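PDB 3HM0: probable Thioesterase from Bartonella henselae, which probably hydrolyses thioesters of acyl-coenzyme A type as a hotdog-fold thioesterase, although its natural substrate is not established. Local coordinates for residues H37-V43 with D108-K114; V53-Y59 with F101-Q106; R124-Y130 with A141-A146. All coordinates share one frame; numbering follows the deposited sequence.

Contact 1 of 3, residues H37-V43 with D108-K114; sequences HDFQARV and DNLLTIK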
loop_
_atom_site.group_PDB
_atom_site.type_symbol
_atom_site.label_atom_id
_atom_site.label_comp_id
_atom_site.label_asym_id
_atom_site.label_seq_id
_atom_site.Cartn_x
_atom_site.Cartn_y
_atom_site.Cartn_z
ATOM N N HIS A 37 -24.794 -2.947 6.462
ATOM C CA HIS A 37 -23.882 -3.415 7.497
ATOM C C HIS A 37 -22.903 -2.311 7.836
ATOM O O HIS A 37 -22.409 -1.630 6.941
ATOM C CB HIS A 37 -23.135 -4.654 7.034
ATOM C CG HIS A 37 -24.001 -5.866 6.917
ATOM N ND1 HIS A 37 -23.547 -7.135 7.211
ATOM C CD2 HIS A 37 -25.298 -6.006 6.550
ATOM C CE1 HIS A 37 -24.523 -8.006 7.020
ATOM N NE2 HIS A 37 -25.598 -7.346 6.621
ATOM N N ASP A 38 -22.642 -2.140 9.129
ATOM C CA ASP A 38 -21.759 -1.093 9.635
ATOM C C ASP A 38 -20.427 -1.664 10.110
ATOM O O ASP A 38 -20.387 -2.652 10.866
ATOM C CB ASP A 38 -22.425 -0.315 10.787
ATOM C CG ASP A 38 -23.406 0.753 10.303
ATOM O OD1 ASP A 38 -23.910 0.666 9.165
ATOM O OD2 ASP A 38 -23.681 1.695 11.078
ATOM N N PHE A 39 -19.347 -1.022 9.663
ATOM C CA PHE A 39 -18.004 -1.325 10.129
ATOM C C PHE A 39 -17.131 -0.073 10.319
ATOM O O PHE A 39 -17.104 0.822 9.471
ATOM C CB PHE A 39 -17.326 -2.311 9.185
ATOM C CG PHE A 39 -16.120 -2.956 9.777
ATOM C CD1 PHE A 39 -16.253 -3.886 10.812
ATOM C CD2 PHE A 39 -14.840 -2.605 9.338
ATOM C CE1 PHE A 39 -15.126 -4.466 11.396
ATOM C CE2 PHE A 39 -13.701 -3.192 9.911
ATOM C CZ PHE A 39 -13.844 -4.124 10.937
ATOM N N GLN A 40 -16.408 -0.022 11.431
ATOM C CA GLN A 40 -15.575 1.129 11.734
ATOM C C GLN A 40 -14.080 0.856 11.522
ATOM O O GLN A 40 -13.593 -0.253 11.745
ATOM C CB GLN A 40 -15.815 1.604 13.159
ATOM C CG GLN A 40 -17.275 1.961 13.470
ATOM C CD GLN A 40 -17.412 3.016 14.563
ATOM O OE1 GLN A 40 -16.735 2.968 15.598
ATOM N NE2 GLN A 40 -18.280 3.983 14.327
ATOM N N ALA A 41 -13.366 1.877 11.072
ATOM C CA ALA A 41 -11.913 1.840 11.031
ATOM C C ALA A 41 -11.376 3.225 11.322
ATOM O O ALA A 41 -12.009 4.231 10.997
ATOM C CB ALA A 41 -11.397 1.323 9.680
ATOM N N ARG A 42 -10.219 3.250 11.961
ATOM C CA ARG A 42 -9.500 4.469 12.296
ATOM C C ARG A 42 -8.523 4.842 11.158
ATOM O O ARG A 42 -8.055 3.980 10.416
ATOM C CB ARG A 42 -8.732 4.231 13.609
ATOM C CG ARG A 42 -8.033 5.460 14.200
ATOM C CD ARG A 42 -9.034 6.395 14.829
ATOM N NE ARG A 42 -9.633 5.814 16.024
ATOM C CZ ARG A 42 -10.364 6.488 16.906
ATOM N NH1 ARG A 42 -10.611 7.778 16.732
ATOM N NH2 ARG A 42 -10.840 5.860 17.976
ATOM N N VAL A 43 -8.229 6.127 11.019
ATOM C CA VAL A 43 -7.250 6.572 10.044
ATOM C C VAL A 43 -5.924 6.784 10.755
ATOM O O VAL A 43 -5.838 7.525 11.734
ATOM C CB VAL A 43 -7.652 7.892 9.379
ATOM C CG1 VAL A 43 -6.478 8.480 8.599
ATOM C CG2 VAL A 43 -8.920 7.718 8.499
ATOM N N ASP A 108 -6.531 10.224 12.293
ATOM C CA ASP A 108 -7.231 9.831 13.511
ATOM C C ASP A 108 -8.756 9.796 13.447
ATOM O O ASP A 108 -9.378 9.400 14.428
ATOM C CB ASP A 108 -6.783 10.675 14.713
ATOM C CG ASP A 108 -6.662 9.851 15.969
ATOM O OD1 ASP A 108 -6.581 8.607 15.836
ATOM O OD2 ASP A 108 -6.634 10.425 17.089
ATOM N N ASN A 109 -9.365 10.213 12.333
ATOM C CA ASN A 109 -10.828 10.091 12.209
ATOM C C ASN A 109 -11.250 8.665 12.426
ATOM O O ASN A 109 -10.522 7.734 12.068
ATOM C CB ASN A 109 -11.343 10.472 10.828
ATOM C CG ASN A 109 -11.516 11.965 10.638
ATOM O OD1 ASN A 109 -11.914 12.394 9.547
ATOM N ND2 ASN A 109 -11.200 12.774 11.676
ATOM N N LEU A 110 -12.429 8.506 13.014
ATOM C CA LEU A 110 -13.063 7.214 13.121
ATOM C C LEU A 110 -14.099 7.112 12.017
ATOM O O LEU A 110 -15.045 7.912 11.961
ATOM C CB LEU A 110 -13.705 7.041 14.483
ATOM C CG LEU A 110 -14.276 5.647 14.749
ATOM C CD1 LEU A 110 -13.311 4.521 14.350
ATOM C CD2 LEU A 110 -14.647 5.552 16.237
ATOM N N LEU A 111 -13.899 6.140 11.126
ATOM C CA LEU A 111 -14.745 6.000 9.943
ATOM C C LEU A 111 -15.827 4.934 10.128
ATOM O O LEU A 111 -15.582 3.890 10.739
ATOM C CB LEU A 111 -13.904 5.698 8.678
ATOM C CG LEU A 111 -12.778 6.651 8.228
ATOM C CD1 LEU A 111 -12.116 6.134 6.974
ATOM C CD2 LEU A 111 -13.279 8.073 8.009
ATOM N N THR A 112 -17.018 5.230 9.608
ATOM C CA THR A 112 -18.117 4.277 9.495
ATOM C C THR A 112 -18.228 3.884 8.024
ATOM O O THR A 112 -18.330 4.756 7.145
ATOM C CB THR A 112 -19.441 4.910 9.968
ATOM O OG1 THR A 112 -19.264 5.454 11.277
ATOM C CG2 THR A 112 -20.573 3.905 9.977
ATOM N N ILE A 113 -18.162 2.579 7.767
ATOM C CA ILE A 113 -18.235 2.042 6.425
ATOM C C ILE A 113 -19.558 1.291 6.271
ATOM O O ILE A 113 -19.828 0.355 7.013
ATOM C CB ILE A 113 -17.040 1.094 6.113
ATOM C CG1 ILE A 113 -15.700 1.772 6.423
ATOM C CG2 ILE A 113 -17.074 0.624 4.643
ATOM C CD1 ILE A 113 -14.564 0.788 6.707
ATOM N N LYS A 114 -20.376 1.709 5.306
ATOM C CA LYS A 114 -21.687 1.100 5.087
ATOM C C LYS A 114 -21.738 0.300 3.789
ATOM O O LYS A 114 -21.409 0.798 2.717
ATOM C CB LYS A 114 -22.796 2.144 5.157
ATOM C CG LYS A 114 -22.861 2.802 6.520
ATOM C CD LYS A 114 -23.577 4.132 6.520
ATOM C CE LYS A 114 -25.032 3.978 6.927
ATOM N NZ LYS A 114 -25.167 3.515 8.356
HETATM O O HOH W 1 -4.082 7.418 14.093
#

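Contact 2 of 3, residues V53-Y59 with F101-Q106; sequences VVYHARY and FSRPAQ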
loop_
_atom_site.group_PDB
_atom_site.type_symbol
_atom_site.label_atom_id
_atom_site.label_comp_id
_atom_site.label_asym_id
_atom_site.label_seq_id
_atom_site.Cartn_x
_atom_site.Cartn_y
_atom_site.Cartn_z
ATOM N N VAL A 53 -4.512 14.592 4.182
ATOM C CA VAL A 53 -5.710 13.778 4.422
ATOM C C VAL A 53 -5.577 12.397 3.788
ATOM O O VAL A 53 -4.522 12.056 3.255
ATOM C CB VAL A 53 -6.995 14.517 3.935
ATOM C CG1 VAL A 53 -7.146 15.845 4.658
ATOM C CG2 VAL A 53 -6.963 14.750 2.408
ATOM N N VAL A 54 -6.628 11.591 3.848
ATOM C CA VAL A 54 -6.522 10.208 3.388
ATOM C C VAL A 54 -6.225 10.138 1.890
ATOM O O VAL A 54 -6.904 10.770 1.100
ATOM C CB VAL A 54 -7.801 9.381 3.755
ATOM C CG1 VAL A 54 -7.837 8.044 3.004
ATOM C CG2 VAL A 54 -7.892 9.159 5.288
ATOM N N TYR A 55 -5.211 9.372 1.496
ATOM C CA TYR A 55 -4.872 9.203 0.082
ATOM C C TYR A 55 -6.071 8.560 -0.609
ATOM O O TYR A 55 -6.787 7.750 0.012
ATOM C CB TYR A 55 -3.613 8.340 -0.039
ATOM C CG TYR A 55 -3.191 8.039 -1.459
ATOM C CD1 TYR A 55 -2.885 9.062 -2.345
ATOM C CD2 TYR A 55 -3.108 6.734 -1.924
ATOM C CE1 TYR A 55 -2.515 8.797 -3.647
ATOM C CE2 TYR A 55 -2.733 6.463 -3.234
ATOM C CZ TYR A 55 -2.435 7.501 -4.075
ATOM O OH TYR A 55 -2.061 7.249 -5.370
ATOM N N HIS A 56 -6.306 8.911 -1.879
ATOM C CA HIS A 56 -7.568 8.527 -2.544
ATOM C C HIS A 56 -7.702 7.009 -2.688
ATOM O O HIS A 56 -8.784 6.468 -2.497
ATOM C CB HIS A 56 -7.802 9.271 -3.874
ATOM C CG HIS A 56 -6.988 8.750 -5.021
ATOM N ND1 HIS A 56 -5.643 9.031 -5.168
ATOM C CD2 HIS A 56 -7.323 7.958 -6.073
ATOM C CE1 HIS A 56 -5.184 8.422 -6.256
ATOM N NE2 HIS A 56 -6.181 7.763 -6.818
ATOM N N ALA A 57 -6.605 6.325 -2.986
ATOM C CA ALA A 57 -6.640 4.855 -3.133
ATOM C C ALA A 57 -6.841 4.107 -1.815
ATOM O O ALA A 57 -7.267 2.973 -1.838
ATOM C CB ALA A 57 -5.385 4.332 -3.865
ATOM N N ARG A 58 -6.543 4.725 -0.668
ATOM C CA ARG A 58 -6.748 4.032 0.601
ATOM C C ARG A 58 -8.237 3.847 0.924
ATOM O O ARG A 58 -8.608 2.864 1.580
ATOM C CB ARG A 58 -5.981 4.667 1.778
ATOM C CG ARG A 58 -4.482 4.898 1.543
ATOM C CD ARG A 58 -3.626 3.645 1.695
ATOM N NE ARG A 58 -3.736 3.150 3.067
ATOM C CZ ARG A 58 -2.899 2.310 3.664
ATOM N NH1 ARG A 58 -1.840 1.835 3.031
ATOM N NH2 ARG A 58 -3.125 1.961 4.921
ATOM N N TYR A 59 -9.085 4.759 0.441
ATOM C CA TYR A 59 -10.546 4.574 0.580
ATOM C C TYR A 59 -10.990 3.251 -0.009
ATOM O O TYR A 59 -11.905 2.642 0.516
ATOM C CB TYR A 59 -11.370 5.711 -0.058
ATOM C CG TYR A 59 -11.213 7.054 0.610
ATOM C CD1 TYR A 59 -11.717 7.279 1.883
ATOM C CD2 TYR A 59 -10.566 8.108 -0.041
ATOM C CE1 TYR A 59 -11.581 8.514 2.500
ATOM C CE2 TYR A 59 -10.429 9.377 0.576
ATOM C CZ TYR A 59 -10.948 9.560 1.845
ATOM O OH TYR A 59 -10.828 10.778 2.489
ATOM N N PHE A 101 -15.572 11.109 -4.543
ATOM C CA PHE A 101 -14.829 11.665 -3.397
ATOM C C PHE A 101 -15.323 13.058 -2.993
ATOM O O PHE A 101 -14.850 14.064 -3.530
ATOM C CB PHE A 101 -13.322 11.706 -3.686
ATOM C CG PHE A 101 -12.729 10.367 -4.132
ATOM C CD1 PHE A 101 -12.143 9.508 -3.215
ATOM C CD2 PHE A 101 -12.734 9.992 -5.468
ATOM C CE1 PHE A 101 -11.597 8.293 -3.634
ATOM C CE2 PHE A 101 -12.176 8.791 -5.877
ATOM C CZ PHE A 101 -11.599 7.945 -4.965
ATOM N N SER A 102 -16.260 13.124 -2.049
ATOM C CA SER A 102 -16.888 14.404 -1.696
ATOM C C SER A 102 -16.122 15.202 -0.656
ATOM O O SER A 102 -15.909 16.390 -0.824
ATOM C CB SER A 102 -18.321 14.212 -1.172
ATOM O OG SER A 102 -19.033 13.280 -1.952
ATOM N N ARG A 103 -15.768 14.546 0.442
ATOM C CA ARG A 103 -15.191 15.205 1.582
ATOM C C ARG A 103 -14.049 14.354 2.075
ATOM O O ARG A 103 -14.072 13.125 1.908
ATOM C CB ARG A 103 -16.220 15.302 2.678
ATOM C CG ARG A 103 -17.299 16.344 2.452
ATOM C CD ARG A 103 -18.017 16.625 3.774
ATOM N NE ARG A 103 -19.231 17.411 3.573
ATOM C CZ ARG A 103 -20.350 16.969 2.983
ATOM N NH1 ARG A 103 -20.449 15.720 2.497
ATOM N NH2 ARG A 103 -21.391 17.797 2.874
ATOM N N PRO A 104 -13.045 14.990 2.697
ATOM C CA PRO A 104 -11.856 14.246 3.068
ATOM C C PRO A 104 -11.910 13.666 4.486
ATOM O O PRO A 104 -12.518 14.264 5.384
ATOM C CB PRO A 104 -10.760 15.301 2.953
ATOM C CG PRO A 104 -11.454 16.594 3.282
ATOM C CD PRO A 104 -12.904 16.438 2.947
ATOM N N ALA A 105 -11.284 12.506 4.684
ATOM C CA ALA A 105 -11.092 11.996 6.040
ATOM C C ALA A 105 -9.766 12.482 6.578
ATOM O O ALA A 105 -8.803 12.559 5.846
ATOM C CB ALA A 105 -11.164 10.495 6.076
ATOM N N GLN A 106 -9.738 12.832 7.859
ATOM C CA GLN A 106 -8.553 13.387 8.508
ATOM C C GLN A 106 -7.850 12.312 9.339
ATOM O O GLN A 106 -8.463 11.268 9.670
ATOM C CB GLN A 106 -8.944 14.543 9.435
ATOM C CG GLN A 106 -9.939 15.577 8.856
ATOM C CD GLN A 106 -9.252 16.603 7.979
ATOM O OE1 GLN A 106 -8.036 16.799 8.076
ATOM N NE2 GLN A 106 -10.021 17.263 7.112
#

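Contact 3 of 3, residues R124-Y130 with A141-A146; sequences RFFMEQY and AKVEIA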
loop_
_atom_site.group_PDB
_atom_site.type_symbol
_atom_site.label_atom_id
_atom_site.label_comp_id
_atom_site.label_asym_id
_atom_site.label_seq_id
_atom_site.Cartn_x
_atom_site.Cartn_y
_atom_site.Cartn_z
ATOM N N ARG A 124 -22.411 -12.491 -10.948
ATOM C CA ARG A 124 -21.969 -11.123 -10.612
ATOM C C ARG A 124 -22.845 -10.673 -9.456
ATOM O O ARG A 124 -24.011 -11.051 -9.389
ATOM C CB ARG A 124 -22.225 -10.101 -11.754
ATOM C CG ARG A 124 -22.050 -10.559 -13.195
ATOM C CD ARG A 124 -20.587 -10.625 -13.604
ATOM N NE ARG A 124 -20.107 -9.386 -14.220
ATOM C CZ ARG A 124 -19.029 -9.301 -15.009
ATOM N NH1 ARG A 124 -18.305 -10.383 -15.286
ATOM N NH2 ARG A 124 -18.664 -8.128 -15.525
ATOM N N PHE A 125 -22.321 -9.840 -8.565
ATOM C CA PHE A 125 -23.199 -9.102 -7.649
ATOM C C PHE A 125 -22.748 -7.649 -7.459
ATOM O O PHE A 125 -21.609 -7.308 -7.759
ATOM C CB PHE A 125 -23.403 -9.843 -6.318
ATOM C CG PHE A 125 -22.169 -9.936 -5.479
ATOM C CD1 PHE A 125 -21.254 -10.965 -5.678
ATOM C CD2 PHE A 125 -21.915 -8.989 -4.492
ATOM C CE1 PHE A 125 -20.107 -11.042 -4.907
ATOM C CE2 PHE A 125 -20.755 -9.062 -3.711
ATOM C CZ PHE A 125 -19.856 -10.080 -3.912
ATOM N N PHE A 126 -23.661 -6.810 -6.978
ATOM C CA PHE A 126 -23.496 -5.365 -7.009
ATOM C C PHE A 126 -23.638 -4.750 -5.612
ATOM O O PHE A 126 -24.640 -4.970 -4.915
ATOM C CB PHE A 126 -24.505 -4.729 -7.984
ATOM C CG PHE A 126 -24.312 -5.140 -9.427
ATOM C CD1 PHE A 126 -24.754 -6.383 -9.884
ATOM C CD2 PHE A 126 -23.693 -4.278 -10.335
ATOM C CE1 PHE A 126 -24.560 -6.772 -11.236
ATOM C CE2 PHE A 126 -23.509 -4.645 -11.684
ATOM C CZ PHE A 126 -23.935 -5.889 -12.138
ATOM N N MET A 127 -22.630 -3.980 -5.206
ATOM C CA MET A 127 -22.633 -3.384 -3.882
ATOM C C MET A 127 -22.665 -1.852 -3.885
ATOM O O MET A 127 -22.094 -1.192 -4.776
ATOM C CB MET A 127 -21.452 -3.913 -3.055
ATOM C CG MET A 127 -21.773 -5.149 -2.236
ATOM S SD MET A 127 -20.277 -5.946 -1.604
ATOM C CE MET A 127 -20.868 -6.853 -0.185
ATOM N N GLU A 128 -23.346 -1.297 -2.887
ATOM C CA GLU A 128 -23.358 0.139 -2.661
ATOM C C GLU A 128 -22.666 0.377 -1.341
ATOM O O GLU A 128 -23.154 -0.061 -0.295
ATOM C CB GLU A 128 -24.786 0.686 -2.568
ATOM C CG GLU A 128 -25.471 0.960 -3.902
ATOM C CD GLU A 128 -26.971 1.308 -3.744
ATOM O OE1 GLU A 128 -27.416 1.656 -2.611
ATOM O OE2 GLU A 128 -27.696 1.232 -4.769
ATOM N N GLN A 129 -21.542 1.094 -1.380
ATOM C CA GLN A 129 -20.766 1.341 -0.164
ATOM C C GLN A 129 -20.658 2.814 0.120
ATOM O O GLN A 129 -20.600 3.603 -0.811
ATOM C CB GLN A 129 -19.387 0.695 -0.262
ATOM C CG GLN A 129 -19.438 -0.792 -0.508
ATOM C CD GLN A 129 -18.123 -1.462 -0.225
ATOM O OE1 GLN A 129 -17.326 -1.683 -1.148
ATOM N NE2 GLN A 129 -17.872 -1.786 1.056
ATOM N N TYR A 130 -20.628 3.170 1.404
ATOM C CA TYR A 130 -20.508 4.551 1.851
ATOM C C TYR A 130 -19.461 4.701 2.967
ATOM O O TYR A 130 -19.286 3.809 3.808
ATOM C CB TYR A 130 -21.875 5.093 2.325
ATOM C CG TYR A 130 -22.962 5.064 1.258
ATOM C CD1 TYR A 130 -23.090 6.097 0.334
ATOM C CD2 TYR A 130 -23.845 3.988 1.163
ATOM C CE1 TYR A 130 -24.067 6.060 -0.660
ATOM C CE2 TYR A 130 -24.829 3.941 0.174
ATOM C CZ TYR A 130 -24.939 4.983 -0.734
ATOM O OH TYR A 130 -25.915 4.934 -1.720
ATOM N N ALA A 141 -19.557 4.681 -3.177
ATOM C CA ALA A 141 -19.115 3.820 -4.269
ATOM C C ALA A 141 -20.122 2.755 -4.723
ATOM O O ALA A 141 -20.882 2.205 -3.903
ATOM C CB ALA A 141 -17.768 3.175 -3.929
ATOM N N LYS A 142 -20.112 2.481 -6.030
ATOM C CA LYS A 142 -20.856 1.380 -6.610
ATOM C C LYS A 142 -19.847 0.396 -7.144
ATOM O O LYS A 142 -18.946 0.753 -7.896
ATOM C CB LYS A 142 -21.795 1.843 -7.733
ATOM C CG LYS A 142 -23.201 2.303 -7.281
ATOM C CD LYS A 142 -23.234 3.791 -6.881
ATOM C CE LYS A 142 -24.304 4.090 -5.799
ATOM N NZ LYS A 142 -23.894 5.203 -4.839
ATOM N N VAL A 143 -19.982 -0.853 -6.722
ATOM C CA VAL A 143 -18.969 -1.840 -7.019
ATOM C C VAL A 143 -19.632 -3.043 -7.647
ATOM O O VAL A 143 -20.678 -3.495 -7.182
ATOM C CB VAL A 143 -18.239 -2.282 -5.740
ATOM C CG1 VAL A 143 -16.934 -2.877 -6.096
ATOM C CG2 VAL A 143 -18.007 -1.099 -4.804
ATOM N N GLU A 144 -19.020 -3.562 -8.699
ATOM C CA GLU A 144 -19.426 -4.828 -9.290
ATOM C C GLU A 144 -18.388 -5.929 -9.016
ATOM O O GLU A 144 -17.214 -5.795 -9.368
ATOM C CB GLU A 144 -19.621 -4.656 -10.800
ATOM C CG GLU A 144 -20.353 -5.818 -11.461
ATOM C CD GLU A 144 -20.367 -5.727 -12.975
ATOM O OE1 GLU A 144 -20.751 -4.656 -13.523
ATOM O OE2 GLU A 144 -19.988 -6.745 -13.608
ATOM N N ILE A 145 -18.841 -7.031 -8.428
ATOM C CA ILE A 145 -17.965 -8.134 -8.021
ATOM C C ILE A 145 -18.297 -9.431 -8.742
ATOM O O ILE A 145 -19.437 -9.871 -8.718
ATOM C CB ILE A 145 -18.112 -8.403 -6.507
ATOM C CG1 ILE A 145 -18.191 -7.090 -5.704
ATOM C CG2 ILE A 145 -17.023 -9.335 -6.013
ATOM C CD1 ILE A 145 -16.869 -6.428 -5.394
ATOM N N ALA A 146 -17.302 -10.038 -9.372
ATOM C CA ALA A 146 -17.421 -11.380 -9.935
ATOM C C ALA A 146 -16.628 -12.407 -9.112
ATOM O O ALA A 146 -15.828 -12.044 -8.224
ATOM C CB ALA A 146 -16.929 -11.395 -11.372
#

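Contact 1 of 3, residues H37-V43 with D108-K114
Leu110 and Arg42 face each other as a non-hydrogen-bonded pair where strand 37-42 runs antiparallel to the start of strand 110-120. Leu110 CB lies over one face of the Arg42 guanidinium, 3.9 Å from NH1 and offset toward the rim, the two side chains crossing at about a right angle. The arginine chain leaves with CG anti to the backbone N (chi1 -174°) and then folds back through two bends, which carries its NH1 to the carbonyl O of Asp108. That bond, 3.1 Å from NH1 to O, is nearly straight at 173° and lies in the guanidinium plane. The Asp108 carboxylate is modelled in a salt bridge with Arg72 of the second subunit, but the place of its OD1 is uncertain. On its other flank Leu110 meets Gln40, with CD2 3.4 Å from Gln40 OE1. Val43 continues the pairing beyond the strand: its N bonds to Asn109 O at 3.0 Å and its O receives Asp108 N at 2.8 Å, while its CG2 packs on Leu111 CD1. Paired bonds between Phe39 and Ile113, and between Ala41 and Leu111, join the middle of the strands. At the far end Lys114 NZ reaches Asp38 OD1 on the syn side, a salt bridge of 3.2 Å. Within the chain, strand 37-42 is an outer strand of the antiparallel sheet; the face bearing Ala41 and Leu111 rests on Phe62 of helix 58-72, and the other edge of strand 110-120 bonds to strand 124-133.

Contact 2 of 3, residues V53-Y59 with F101-Q106
The loop leading into helix 58-72, the central helix of the hotdog fold, packs with the start of that helix against the end of strand 90-101 and the loop after it. Two hydrogen bonds join them, both through Ala105. Val54 N donates to Ala105 O at 3.1 Å, and Ala105 N donates to the phenol oxygen of Tyr59, 2.8 Å from OH, with an angle of 162° at the hydrogen. The amide nitrogen approaches the Tyr59 ring at its edge, near the ring plane. The Val54 side chain touches both partners: its CG1 sits over the centre of the Tyr59 ring, 3.6 Å above the plane, while CG2 touches Ala105 CB at 3.6 Å. Tyr59 CD2 meets the Phe101 ring at its edge, in the plane of that ring, 3.7 Å from CE1; the two ring planes stand 54° apart, an oblique meeting. The same CE1 lies 3.5 Å from the carbonyl O of His56, whose CB also touches the ring. Val53 lies over the outer part of the second loop, CG2 against Pro104 CB at 3.9 Å and CG1 near the amide oxygen of Gln106. Tyr59 also packs on Val139 of strand 136-149, and Phe101 on Val94 of the third subunit. Chemically, Ala105 is tied through both its amide N and its carbonyl O, and the bond from Ala105 N, together with Val54 over one face and the oblique contact with Phe101, should restrict rotation of the Tyr59 ring. The phenol oxygen thus accepts a hydrogen bond from a backbone N-H within a largely apolar contact.

Contact 3 of 3, residues R124-Y130 with A141-A146
Arg124 and Glu144 form a salt bridge on one face of the antiparallel hairpin of strands 124-133 and 136-149. Glu144 OE2 lies 2.7 Å from both NE and NH2 of Arg124; the NE bond is bent to 130°, and the NH2 bond is weak. One carboxylate oxygen therefore takes both donors, with the guanidinium and carboxylate planes 53° apart. The aliphatic part of Glu144 runs alongside Phe126, pointing the same way, with CG over one face of the ring and 3.4 Å from CE2. Glu144 CG stands anti to its own backbone N (chi1 -166°) and the chain stays extended, which lets the methylene group pass over the ring before the carboxylate reaches the arginine. Arg119 makes a cation-pi contact with the same phenylalanine. On the opposite face of the sheet Phe125 turns its ring under Ile145: CB stands over the ring face, 3.8 Å from the centroid, in a CH-pi contact. Met127 SD lies in plane at an edge of that ring, and Phe92 meets it with nearly perpendicular planes. Between the two faces, three hydrogen-bonded pairs, Phe125 with Ile145, Met127 with Val143 and Gln129 with Ala141, fix the register through bonds of 2.8 to 2.9 Å. Gln129 NE2 bonds to Thr115 and to the backbone O of Phe63, and its OE1 to Arg67. The hairpin occupies the middle of the sheet, between strands 110-120 and 90-101, and its Met127, Ala141 and Ile145 pack on helix 58-72.

In the fold
All three contacts are only partly buried; contact 3 lies nearest the chain centre and contact 2 furthest. Contacts 1 and 3 belong to the same sheet, contact 1 at an outer strand, and join where Lys114 N probably bonds to Tyr130 O. Contact 2 is nested along the chain inside the loop closed by contact 1 and touches it, Val43 CG1 on Val54 CG2, but does not touch contact 3. Both sheet contacts combine regular backbone pairing with a salt bridge on the face turned from helix 58-72; contact 2 has two hydrogen bonds, apolar packing and no salt bridge across it. Other subunits reach contacts 1 and 2; none in the assembly touches contact 3.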